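Local structure of esterase (1QLW) at residues K7-P12 with N305-A310; D89-R94 with L312-I317; Q214-A217 with G222-A225. The protein is a bacterial esterase of the alpha/beta hydrolase fold that probably hydrolyses carboxylic esters. All blocks are in the same frame, centred on the assembly; numbering follows the deposited sequence.

Interaction 1: K7-P12 with N305-A310; sequences KTPAGP and NNLQVA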
ATOM      1  N   LYS A   7      -7.064  -9.650  27.182  1.00 48.77           N
ATOM      2  CA  LYS A   7      -7.470  -8.239  27.201  1.00 42.71           C
ATOM      3  C   LYS A   7      -6.653  -7.560  26.098  1.00 39.27           C
ATOM      4  O   LYS A   7      -5.535  -7.994  25.815  1.00 38.33           O
ATOM      5  CB  LYS A   7      -7.203  -7.591  28.540  1.00 43.24           C
ATOM      6  N   THR A   8      -7.254  -6.586  25.436  1.00 34.31           N
ATOM      7  CA  THR A   8      -6.504  -5.847  24.411  1.00 31.58           C
ATOM      8  C   THR A   8      -5.408  -5.041  25.092  1.00 29.29           C
ATOM      9  O   THR A   8      -5.676  -4.286  26.034  1.00 29.52           O
ATOM     10  CB  THR A   8      -7.433  -4.872  23.666  1.00 32.34           C
ATOM     11  OG1 THR A   8      -8.538  -5.612  23.134  1.00 33.29           O
ATOM     12  CG2 THR A   8      -6.672  -4.178  22.548  1.00 32.51           C
ATOM     13  N   PRO A   9      -4.171  -5.200  24.646  1.00 28.02           N
ATOM     14  CA  PRO A   9      -3.069  -4.474  25.269  1.00 28.65           C
ATOM     15  C   PRO A   9      -3.300  -2.975  25.181  1.00 28.34           C
ATOM     16  O   PRO A   9      -3.676  -2.474  24.124  1.00 30.12           O
ATOM     17  CB  PRO A   9      -1.843  -4.907  24.497  1.00 29.63           C
ATOM     18  CG  PRO A   9      -2.237  -6.093  23.702  1.00 29.18           C
ATOM     19  CD  PRO A   9      -3.728  -6.076  23.544  1.00 28.62           C
ATOM     20  N   ALA A  10      -3.082  -2.274  26.282  1.00 28.34           N
ATOM     21  CA  ALA A  10      -3.277  -0.839  26.341  1.00 28.85           C
ATOM     22  C   ALA A  10      -1.936  -0.110  26.297  1.00 27.39           C
ATOM     23  O   ALA A  10      -0.847  -0.676  26.418  1.00 28.14           O
ATOM     24  CB  ALA A  10      -4.009  -0.482  27.632  1.00 30.44           C
ATOM     25  N   GLY A  11      -2.028   1.203  26.109  1.00 25.56           N
ATOM     26  CA  GLY A  11      -0.870   2.060  26.110  1.00 23.91           C
ATOM     27  C   GLY A  11      -0.067   2.107  24.823  1.00 21.56           C
ATOM     28  O   GLY A  11      -0.430   1.528  23.801  1.00 22.61           O
ATOM     29  N   PRO A  12       1.054   2.817  24.899  1.00 20.33           N
ATOM     30  CA  PRO A  12       1.889   3.037  23.727  1.00 20.04           C
ATOM     31  C   PRO A  12       2.681   1.822  23.309  1.00 19.70           C
ATOM     32  O   PRO A  12       2.727   0.803  23.995  1.00 23.04           O
ATOM     33  CB  PRO A  12       2.803   4.187  24.149  1.00 21.49           C
ATOM     34  CG  PRO A  12       2.897   4.056  25.627  1.00 23.60           C
ATOM     35  CD  PRO A  12       1.549   3.569  26.078  1.00 22.47           C
ATOM     36  N   ASN A 305     -13.052 -11.870  17.996  1.00 14.61           N
ATOM     37  CA  ASN A 305     -12.159 -12.631  18.857  1.00 14.84           C
ATOM     38  C   ASN A 305     -10.807 -12.816  18.159  1.00 13.87           C
ATOM     39  O   ASN A 305     -10.084 -13.766  18.470  1.00 14.71           O
ATOM     40  CB  ASN A 305     -12.773 -13.985  19.228  1.00 15.40           C
ATOM     41  CG  ASN A 305     -12.840 -14.892  18.030  1.00 15.50           C
ATOM     42  OD1 ASN A 305     -12.893 -14.439  16.883  1.00 16.35           O
ATOM     43  ND2 ASN A 305     -12.833 -16.200  18.241  1.00 17.68           N
ATOM     44  N   ASN A 306     -10.382 -11.843  17.342  1.00 13.80           N
ATOM     45  CA  ASN A 306      -9.127 -12.013  16.623  1.00 13.53           C
ATOM     46  C   ASN A 306      -7.936 -12.162  17.538  1.00 13.62           C
ATOM     47  O   ASN A 306      -6.966 -12.818  17.110  1.00 14.70           O
ATOM     48  CB  ASN A 306      -8.918 -10.911  15.594  1.00 13.41           C
ATOM     49  CG  ASN A 306      -8.667  -9.531  16.151  1.00 13.43           C
ATOM     50  OD1 ASN A 306      -9.112  -9.195  17.247  1.00 14.45           O
ATOM     51  ND2 ASN A 306      -7.962  -8.711  15.367  1.00 14.31           N
ATOM     52  N   LEU A 307      -7.920 -11.577  18.724  1.00 14.05           N
ATOM     53  CA  LEU A 307      -6.748 -11.713  19.595  1.00 14.67           C
ATOM     54  C   LEU A 307      -6.726 -13.071  20.284  1.00 14.75           C
ATOM     55  O   LEU A 307      -5.640 -13.583  20.587  1.00 16.50           O
ATOM     56  CB  LEU A 307      -6.656 -10.559  20.590  1.00 17.07           C
ATOM     57  CG  LEU A 307      -6.690  -9.163  19.955  1.00 17.16           C
ATOM     58  CD1 LEU A 307      -6.379  -8.110  21.001  1.00 19.93           C
ATOM     59  CD2 LEU A 307      -5.720  -9.042  18.789  1.00 17.94           C
ATOM     60  N   GLN A 308      -7.896 -13.672  20.526  1.00 15.31           N
ATOM     61  CA  GLN A 308      -7.971 -15.038  21.025  1.00 16.12           C
ATOM     62  C   GLN A 308      -7.340 -15.981  19.988  1.00 15.87           C
ATOM     63  O   GLN A 308      -6.567 -16.888  20.314  1.00 16.89           O
ATOM     64  CB  GLN A 308      -9.420 -15.432  21.269  1.00 17.48           C
ATOM     65  CG  GLN A 308      -9.618 -16.838  21.798  1.00 19.39           C
ATOM     66  CD  GLN A 308     -11.052 -17.243  21.985  1.00 20.02           C
ATOM     67  OE1 GLN A 308     -11.365 -18.009  22.921  1.00 23.67           O
ATOM     68  NE2 GLN A 308     -11.943 -16.794  21.139  1.00 18.91           N
ATOM     69  N   VAL A 309      -7.690 -15.782  18.712  1.00 15.34           N
ATOM     70  CA  VAL A 309      -7.131 -16.603  17.633  1.00 15.34           C
ATOM     71  C   VAL A 309      -5.637 -16.357  17.527  1.00 14.99           C
ATOM     72  O   VAL A 309      -4.826 -17.293  17.405  1.00 16.04           O
ATOM     73  CB  VAL A 309      -7.864 -16.356  16.314  1.00 15.49           C
ATOM     74  CG1 VAL A 309      -7.223 -17.178  15.200  1.00 17.06           C
ATOM     75  CG2 VAL A 309      -9.350 -16.660  16.438  1.00 16.98           C
ATOM     76  N   ALA A 310      -5.225 -15.090  17.592  1.00 14.78           N
ATOM     77  CA  ALA A 310      -3.797 -14.777  17.532  1.00 15.49           C
ATOM     78  C   ALA A 310      -3.025 -15.475  18.650  1.00 15.67           C
ATOM     79  O   ALA A 310      -1.920 -15.987  18.416  1.00 15.65           O
ATOM     80  CB  ALA A 310      -3.560 -13.277  17.603  1.00 15.67           C
TER

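Interaction 2: D89-R94 with L312-I317; sequences DEYFLR and LILDWI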
ATOM      1  N   ASP A  89      -1.025  -7.382  13.024  1.00 16.19           N
ATOM      2  CA  ASP A  89       0.298  -6.767  12.902  1.00 16.33           C
ATOM      3  C   ASP A  89       0.720  -6.072  14.196  1.00 15.82           C
ATOM      4  O   ASP A  89       1.751  -6.377  14.801  1.00 18.00           O
ATOM      5  CB  ASP A  89       0.169  -5.819  11.729  1.00 17.73           C
ATOM      6  CG  ASP A  89       1.454  -5.146  11.454  1.00 17.66           C
ATOM      7  OD1 ASP A  89       2.532  -5.574  11.892  1.00 20.19           O
ATOM      8  OD2 ASP A  89       1.331  -4.129  10.732  1.00 21.21           O
ATOM      9  N   GLU A  90      -0.135  -5.167  14.700  1.00 15.29           N
ATOM     10  CA  GLU A  90       0.158  -4.462  15.935  1.00 15.16           C
ATOM     11  C   GLU A  90       0.223  -5.417  17.113  1.00 14.24           C
ATOM     12  O   GLU A  90       1.086  -5.286  17.987  1.00 14.77           O
ATOM     13  CB  GLU A  90      -0.916  -3.402  16.194  1.00 16.44           C
ATOM     14  CG  GLU A  90      -0.666  -2.640  17.482  1.00 17.84           C
ATOM     15  CD  GLU A  90      -1.611  -1.521  17.800  1.00 18.92           C
ATOM     16  OE1 GLU A  90      -2.456  -1.170  16.956  1.00 21.12           O
ATOM     17  OE2 GLU A  90      -1.517  -0.980  18.930  1.00 21.22           O
ATOM     18  N   TYR A  91      -0.675  -6.389  17.171  1.00 14.08           N
ATOM     19  CA  TYR A  91      -0.681  -7.328  18.291  1.00 14.48           C
ATOM     20  C   TYR A  91       0.615  -8.126  18.331  1.00 13.70           C
ATOM     21  O   TYR A  91       1.229  -8.303  19.390  1.00 14.32           O
ATOM     22  CB  TYR A  91      -1.882  -8.255  18.212  1.00 15.01           C
ATOM     23  CG  TYR A  91      -2.075  -9.079  19.454  1.00 15.77           C
ATOM     24  CD1 TYR A  91      -2.372  -8.471  20.659  1.00 17.24           C
ATOM     25  CD2 TYR A  91      -2.041 -10.456  19.422  1.00 16.56           C
ATOM     26  CE1 TYR A  91      -2.636  -9.222  21.790  1.00 18.57           C
ATOM     27  CE2 TYR A  91      -2.293 -11.229  20.533  1.00 17.82           C
ATOM     28  CZ  TYR A  91      -2.608 -10.603  21.723  1.00 18.11           C
ATOM     29  OH  TYR A  91      -2.899 -11.326  22.857  1.00 21.73           O
ATOM     30  N   PHE A  92       1.065  -8.602  17.163  1.00 13.62           N
ATOM     31  CA  PHE A  92       2.299  -9.374  17.109  1.00 13.18           C
ATOM     32  C   PHE A  92       3.477  -8.527  17.579  1.00 12.80           C
ATOM     33  O   PHE A  92       4.338  -9.016  18.323  1.00 13.76           O
ATOM     34  CB  PHE A  92       2.545  -9.901  15.696  1.00 13.45           C
ATOM     35  CG  PHE A  92       1.622 -10.996  15.244  1.00 13.82           C
ATOM     36  CD1 PHE A  92       0.592 -11.517  15.999  1.00 16.93           C
ATOM     37  CD2 PHE A  92       1.794 -11.538  13.987  1.00 16.15           C
ATOM     38  CE1 PHE A  92      -0.226 -12.519  15.530  1.00 17.98           C
ATOM     39  CE2 PHE A  92       0.986 -12.556  13.503  1.00 17.62           C
ATOM     40  CZ  PHE A  92      -0.032 -13.051  14.284  1.00 16.61           C
ATOM     41  N   LEU A  93       3.520  -7.258  17.170  1.00 12.87           N
ATOM     42  CA  LEU A  93       4.577  -6.349  17.628  1.00 13.66           C
ATOM     43  C   LEU A  93       4.551  -6.217  19.144  1.00 13.86           C
ATOM     44  O   LEU A  93       5.592  -6.266  19.814  1.00 14.65           O
ATOM     45  CB  LEU A  93       4.382  -4.965  17.008  1.00 14.46           C
ATOM     46  CG  LEU A  93       4.580  -4.906  15.512  1.00 17.14           C
ATOM     47  CD1 LEU A  93       4.107  -3.580  14.964  1.00 18.35           C
ATOM     48  CD2 LEU A  93       6.044  -5.120  15.174  1.00 17.61           C
ATOM     49  N   ARG A  94       3.357  -6.059  19.722  1.00 14.12           N
ATOM     50  CA  ARG A  94       3.184  -5.919  21.164  1.00 14.89           C
ATOM     51  C   ARG A  94       3.565  -7.190  21.905  1.00 15.01           C
ATOM     52  O   ARG A  94       3.983  -7.145  23.063  1.00 16.93           O
ATOM     53  CB  ARG A  94       1.756  -5.486  21.489  1.00 15.95           C
ATOM     54  CG  ARG A  94       1.490  -4.045  21.091  1.00 17.05           C
ATOM     55  CD  ARG A  94       0.055  -3.644  21.392  1.00 18.02           C
ATOM     56  NE  ARG A  94      -0.191  -2.245  21.051  1.00 18.94           N
ATOM     57  CZ  ARG A  94       0.042  -1.222  21.863  1.00 18.63           C
ATOM     58  NH1 ARG A  94       0.533  -1.399  23.081  1.00 20.40           N
ATOM     59  NH2 ARG A  94      -0.192  -0.001  21.413  1.00 20.90           N
ATOM     60  N   LEU A 312      -3.640 -18.305  20.115  1.00 16.47           N
ATOM     61  CA  LEU A 312      -3.470 -19.722  19.782  1.00 16.23           C
ATOM     62  C   LEU A 312      -2.318 -19.893  18.810  1.00 15.88           C
ATOM     63  O   LEU A 312      -1.523 -20.827  18.931  1.00 16.71           O
ATOM     64  CB  LEU A 312      -4.766 -20.285  19.225  1.00 17.77           C
ATOM     65  CG  LEU A 312      -5.884 -20.491  20.250  1.00 19.48           C
ATOM     66  CD1 LEU A 312      -7.218 -20.672  19.554  1.00 20.94           C
ATOM     67  CD2 LEU A 312      -5.587 -21.695  21.135  1.00 22.49           C
ATOM     68  N   ILE A 313      -2.258 -19.043  17.789  1.00 15.41           N
ATOM     69  CA  ILE A 313      -1.206 -19.131  16.785  1.00 15.88           C
ATOM     70  C   ILE A 313       0.152 -18.804  17.389  1.00 15.77           C
ATOM     71  O   ILE A 313       1.134 -19.511  17.150  1.00 15.99           O
ATOM     72  CB  ILE A 313      -1.546 -18.201  15.602  1.00 15.22           C
ATOM     73  CG1 ILE A 313      -2.770 -18.760  14.856  1.00 16.30           C
ATOM     74  CG2 ILE A 313      -0.355 -18.041  14.680  1.00 16.69           C
ATOM     75  CD1 ILE A 313      -3.316 -17.800  13.811  1.00 17.76           C
ATOM     76  N   LEU A 314       0.229 -17.737  18.177  1.00 16.63           N
ATOM     77  CA  LEU A 314       1.501 -17.349  18.782  1.00 17.81           C
ATOM     78  C   LEU A 314       2.011 -18.388  19.772  1.00 18.48           C
ATOM     79  O   LEU A 314       3.211 -18.645  19.855  1.00 19.26           O
ATOM     80  CB  LEU A 314       1.402 -15.974  19.435  1.00 19.32           C
ATOM     81  CG  LEU A 314       1.134 -14.807  18.487  1.00 19.96           C
ATOM     82  CD1 LEU A 314       0.937 -13.528  19.279  1.00 22.96           C
ATOM     83  CD2 LEU A 314       2.262 -14.648  17.474  1.00 21.90           C
ATOM     84  N   ASP A 315       1.087 -19.014  20.503  1.00 19.13           N
ATOM     85  CA  ASP A 315       1.470 -20.102  21.412  1.00 20.54           C
ATOM     86  C   ASP A 315       2.115 -21.230  20.614  1.00 18.50           C
ATOM     87  O   ASP A 315       3.155 -21.780  20.991  1.00 19.59           O
ATOM     88  CB  ASP A 315       0.269 -20.629  22.187  1.00 25.74           C
ATOM     89  CG  ASP A 315       0.559 -21.880  22.990  1.00 33.20           C
ATOM     90  OD1 ASP A 315       1.174 -21.778  24.071  1.00 37.35           O
ATOM     91  OD2 ASP A 315       0.182 -22.985  22.543  1.00 36.81           O
ATOM     92  N   TRP A 316       1.525 -21.582  19.474  1.00 16.89           N
ATOM     93  CA  TRP A 316       2.081 -22.614  18.610  1.00 16.75           C
ATOM     94  C   TRP A 316       3.437 -22.187  18.070  1.00 16.20           C
ATOM     95  O   TRP A 316       4.387 -22.979  18.087  1.00 18.06           O
ATOM     96  CB  TRP A 316       1.101 -22.958  17.487  1.00 16.42           C
ATOM     97  CG  TRP A 316       1.635 -24.025  16.568  1.00 16.52           C
ATOM     98  CD1 TRP A 316       1.439 -25.363  16.670  1.00 17.55           C
ATOM     99  CD2 TRP A 316       2.463 -23.834  15.419  1.00 16.17           C
ATOM    100  NE1 TRP A 316       2.091 -26.021  15.661  1.00 18.20           N
ATOM    101  CE2 TRP A 316       2.744 -25.111  14.882  1.00 16.98           C
ATOM    102  CE3 TRP A 316       2.991 -22.696  14.785  1.00 16.01           C
ATOM    103  CZ2 TRP A 316       3.533 -25.275  13.751  1.00 17.35           C
ATOM    104  CZ3 TRP A 316       3.773 -22.888  13.671  1.00 16.93           C
ATOM    105  CH2 TRP A 316       4.034 -24.162  13.157  1.00 17.37           C
ATOM    106  N   ILE A 317       3.554 -20.935  17.620  1.00 16.21           N
ATOM    107  CA  ILE A 317       4.838 -20.476  17.091  1.00 17.13           C
ATOM    108  C   ILE A 317       5.916 -20.571  18.160  1.00 19.22           C
ATOM    109  O   ILE A 317       7.008 -21.072  17.905  1.00 21.09           O
ATOM    110  CB  ILE A 317       4.749 -19.039  16.559  1.00 17.77           C
ATOM    111  CG1 ILE A 317       3.875 -19.007  15.300  1.00 17.67           C
ATOM    112  CG2 ILE A 317       6.145 -18.501  16.274  1.00 19.98           C
ATOM    113  CD1 ILE A 317       3.570 -17.617  14.777  1.00 18.28           C
TER

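Interaction 3: Q214-A217 with G222-A225; sequences QTAA and GITA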
ATOM      1  N   GLN A 214       5.175 -23.502  -1.469  1.00 12.90           N
ATOM      2  CA  GLN A 214       5.885 -23.420  -2.734  1.00 13.54           C
ATOM      3  C   GLN A 214       7.243 -22.757  -2.538  1.00 13.16           C
ATOM      4  O   GLN A 214       8.233 -23.154  -3.167  1.00 14.83           O
ATOM      5  CB  GLN A 214       5.033 -22.655  -3.755  1.00 13.41           C
ATOM      6  CG  GLN A 214       3.782 -23.426  -4.114  1.00 13.78           C
ATOM      7  CD  GLN A 214       2.819 -22.682  -4.997  1.00 14.56           C
ATOM      8  OE1 GLN A 214       2.836 -21.446  -5.049  1.00 16.50           O
ATOM      9  NE2 GLN A 214       1.941 -23.386  -5.691  1.00 16.48           N
ATOM     10  N   THR A 215       7.342 -21.749  -1.685  1.00 12.98           N
ATOM     11  CA  THR A 215       8.624 -21.109  -1.400  1.00 13.42           C
ATOM     12  C   THR A 215       9.575 -22.154  -0.826  1.00 13.40           C
ATOM     13  O   THR A 215      10.721 -22.263  -1.284  1.00 14.30           O
ATOM     14  CB  THR A 215       8.434 -19.955  -0.412  1.00 13.90           C
ATOM     15  OG1 THR A 215       7.547 -18.979  -0.985  1.00 14.82           O
ATOM     16  CG2 THR A 215       9.752 -19.287  -0.074  1.00 15.11           C
ATOM     17  N   ALA A 216       9.110 -22.921   0.167  1.00 13.92           N
ATOM     18  CA  ALA A 216       9.970 -23.888   0.822  1.00 14.68           C
ATOM     19  C   ALA A 216      10.431 -24.989  -0.116  1.00 15.40           C
ATOM     20  O   ALA A 216      11.571 -25.454  -0.008  1.00 16.90           O
ATOM     21  CB  ALA A 216       9.271 -24.458   2.048  1.00 16.56           C
ATOM     22  N   ALA A 217       9.557 -25.409  -1.033  1.00 15.54           N
ATOM     23  CA  ALA A 217       9.951 -26.417  -2.018  1.00 17.35           C
ATOM     24  C   ALA A 217      11.022 -25.857  -2.948  1.00 17.52           C
ATOM     25  O   ALA A 217      11.949 -26.576  -3.356  1.00 20.49           O
ATOM     26  CB  ALA A 217       8.747 -26.877  -2.813  1.00 18.74           C
ATOM     27  N   GLY A 222      15.992 -20.276   5.348  1.00 16.07           N
ATOM     28  CA  GLY A 222      15.400 -19.160   6.074  1.00 16.66           C
ATOM     29  C   GLY A 222      13.942 -19.325   6.453  1.00 15.82           C
ATOM     30  O   GLY A 222      13.362 -18.391   7.031  1.00 17.29           O
ATOM     31  N   ILE A 223      13.329 -20.474   6.149  1.00 15.88           N
ATOM     32  CA  ILE A 223      11.923 -20.675   6.476  1.00 17.29           C
ATOM     33  C   ILE A 223      11.831 -21.446   7.777  1.00 16.65           C
ATOM     34  O   ILE A 223      12.087 -22.656   7.827  1.00 20.09           O
ATOM     35  CB  ILE A 223      11.163 -21.390   5.354  1.00 18.65           C
ATOM     36  CG1 ILE A 223      11.353 -20.591   4.066  1.00 21.31           C
ATOM     37  CG2 ILE A 223       9.692 -21.560   5.720  1.00 19.11           C
ATOM     38  CD1 ILE A 223      10.715 -21.186   2.849  1.00 24.21           C
ATOM     39  N   THR A 224      11.469 -20.777   8.853  1.00 16.47           N
ATOM     40  CA  THR A 224      11.513 -21.374  10.184  1.00 16.54           C
ATOM     41  C   THR A 224      10.278 -22.195  10.476  1.00 15.45           C
ATOM     42  O   THR A 224      10.376 -23.257  11.094  1.00 17.45           O
ATOM     43  CB  THR A 224      11.661 -20.223  11.208  1.00 19.35           C
ATOM     44  OG1 THR A 224      12.779 -19.408  10.841  1.00 21.73           O
ATOM     45  CG2 THR A 224      11.811 -20.754  12.616  1.00 21.25           C
ATOM     46  N   ALA A 225       9.137 -21.705  10.052  1.00 14.09           N
ATOM     47  CA  ALA A 225       7.862 -22.343  10.288  1.00 14.06           C
ATOM     48  C   ALA A 225       6.848 -21.718   9.331  1.00 13.26           C
ATOM     49  O   ALA A 225       7.095 -20.627   8.812  1.00 13.54           O
ATOM     50  CB  ALA A 225       7.386 -22.153  11.725  1.00 15.63           C
TER

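Interaction 1: K7-P12 with N305-A310
Leu307, in the first turn of helix 306-319, pushes one methyl, CD1, against the N-terminal segment just where Thr8 gives way to Pro9. Its CB is directed at that segment, and CG sits anti to the carbonyl carbon (chi1 -54°) with the branch extended (chi2 -171°), which carries CD1 outward. This methyl lies 3.9 Å from Thr8 OG1 and 4.1 Å from Thr8 CA, the two side chains crossing at about a right angle. Pro9 comes in by its ring carbon CD, 4.2 Å from Leu307 CD1. With OG1 beside the backbone N and anti to the carbonyl carbon (chi1 -55°), it is the hydroxyl of Thr8, not its methyl, that meets Leu307 CD1. The contact is small, 77 Å² in all, and rests on van der Waals touch alone. Tyr91 of helix 88-94 touches both Pro9 and Leu307, and Thr8 also rests on Met86. Beside Leu307, Asn306 fixes the helix start from its side chain: ND2 donates to the carbonyl oxygens of Met301 and Met86. Thus an irregular N-terminal segment, running into strand 13-23, is laid over the beginning of the C-terminal helix of an alpha/beta hydrolase fold.

Interaction 2: D89-R94 with L312-I317
Two helices on one side of the alpha/beta hydrolase sheet, 88-94 and 306-319, meet where Leu314 reaches across to Phe92 and Tyr91. Leu314 CD2 lies over one face of the Phe92 ring in a CH-pi contact, 4.0 Å from the centroid and 22° off the normal, displaced toward the rim above CD1 and CE1. The other methyl, Leu314 CD1, fills the angle between the aromatics, 3.9 Å from Phe92 CD1 and 4.2 Å from Tyr91 CE2. Phe92 has CG anti to its carbonyl carbon (chi1 -71°), a turn that swings the ring toward the leucine; Tyr91 instead has CG anti to its backbone N (chi1 -170°), and its OH is hydrogen-bonded to Asp311 OD1. Beneath, Phe92 and Leu314 both rest on Ile65 of strand 65-68, the usual layering of helices on the central sheet in this fold. With an alanine at Leu314, the Phe92 face would probably lose its methyl cover and a gap would open between the helices. Along helix 88-94, Arg94 and Glu90 form a side-on salt bridge: Arg94 NE is 2.8 Å from Glu90 OE2. Arg94 NH2 grips the same Glu90 OE2 at 3.0 Å, and this oxygen lies close to the guanidinium plane.

Interaction 3: Q214-A217 with G222-A225
Ala216 on helix 211-218 and Ile223 at the start of strand 223-229 have their CA atoms 6.8 Å apart, the chain having turned back through a short loop that ends at Gly222, whose phi is positive (82°). Ile223 does nearly all the reaching. Its CB faces the helix, CG1 stands anti to the carbonyl carbon (chi1 -55°) and the branch runs on extended (chi2 178°), so that CD1 is driven end-on into the helix surface. There it meets backbone as well as side chain: CD1 is 3.5 Å from Ala216 CA and 3.6 Å from Ala216 N. The small methyl of Ala216 is close too, CB to Ile223 CD1 being 3.7 Å. From the neighbouring position Thr215 adds CG2, 3.6 Å from Ile223 CD1, its side chain slanting across that of the isoleucine. Helix and strand belong to the beta-alpha-beta crossover 200-205, 211-218, 223-229; Thr200 pairs through its backbone with both Gly222 and Thr224, as in neighbouring parallel strands. The sharp turn after strand 200-205, leading to helix 211-218, is probably the nucleophile elbow of the alpha/beta hydrolase fold. The polar arm of Thr215 is turned from the isoleucine: OG1 is hydrogen-bonded chiefly to Val187 O, with Tyr211 O a second acceptor for its proton. Ala216 also touches Leu243 and Ile246, and Thr215 packs on Leu190 and Ser191 of helix 185-197.

Interactions 1 and 2 are neighbours, their centres about 9 Å apart, and draw on successive parts of helix 306-319. They also touch directly: Arg94 of interaction 2 probably donates through NH2 to Gly11 O, and Ala310 of interaction 1 packs on Tyr91. Along the chain their segments alternate, 7-12, 89-94, 305-310, 312-317, so the C-terminal helix is joined to two separate earlier parts of the sequence. Interaction 3, local in sequence, is nested inside both loops; its centre is about 19 Å from that of interaction 2 and about 28 Å from that of interaction 1. Trp316 resting on Ala225 connects the C-terminal helix to strand 223-229 of the central sheet.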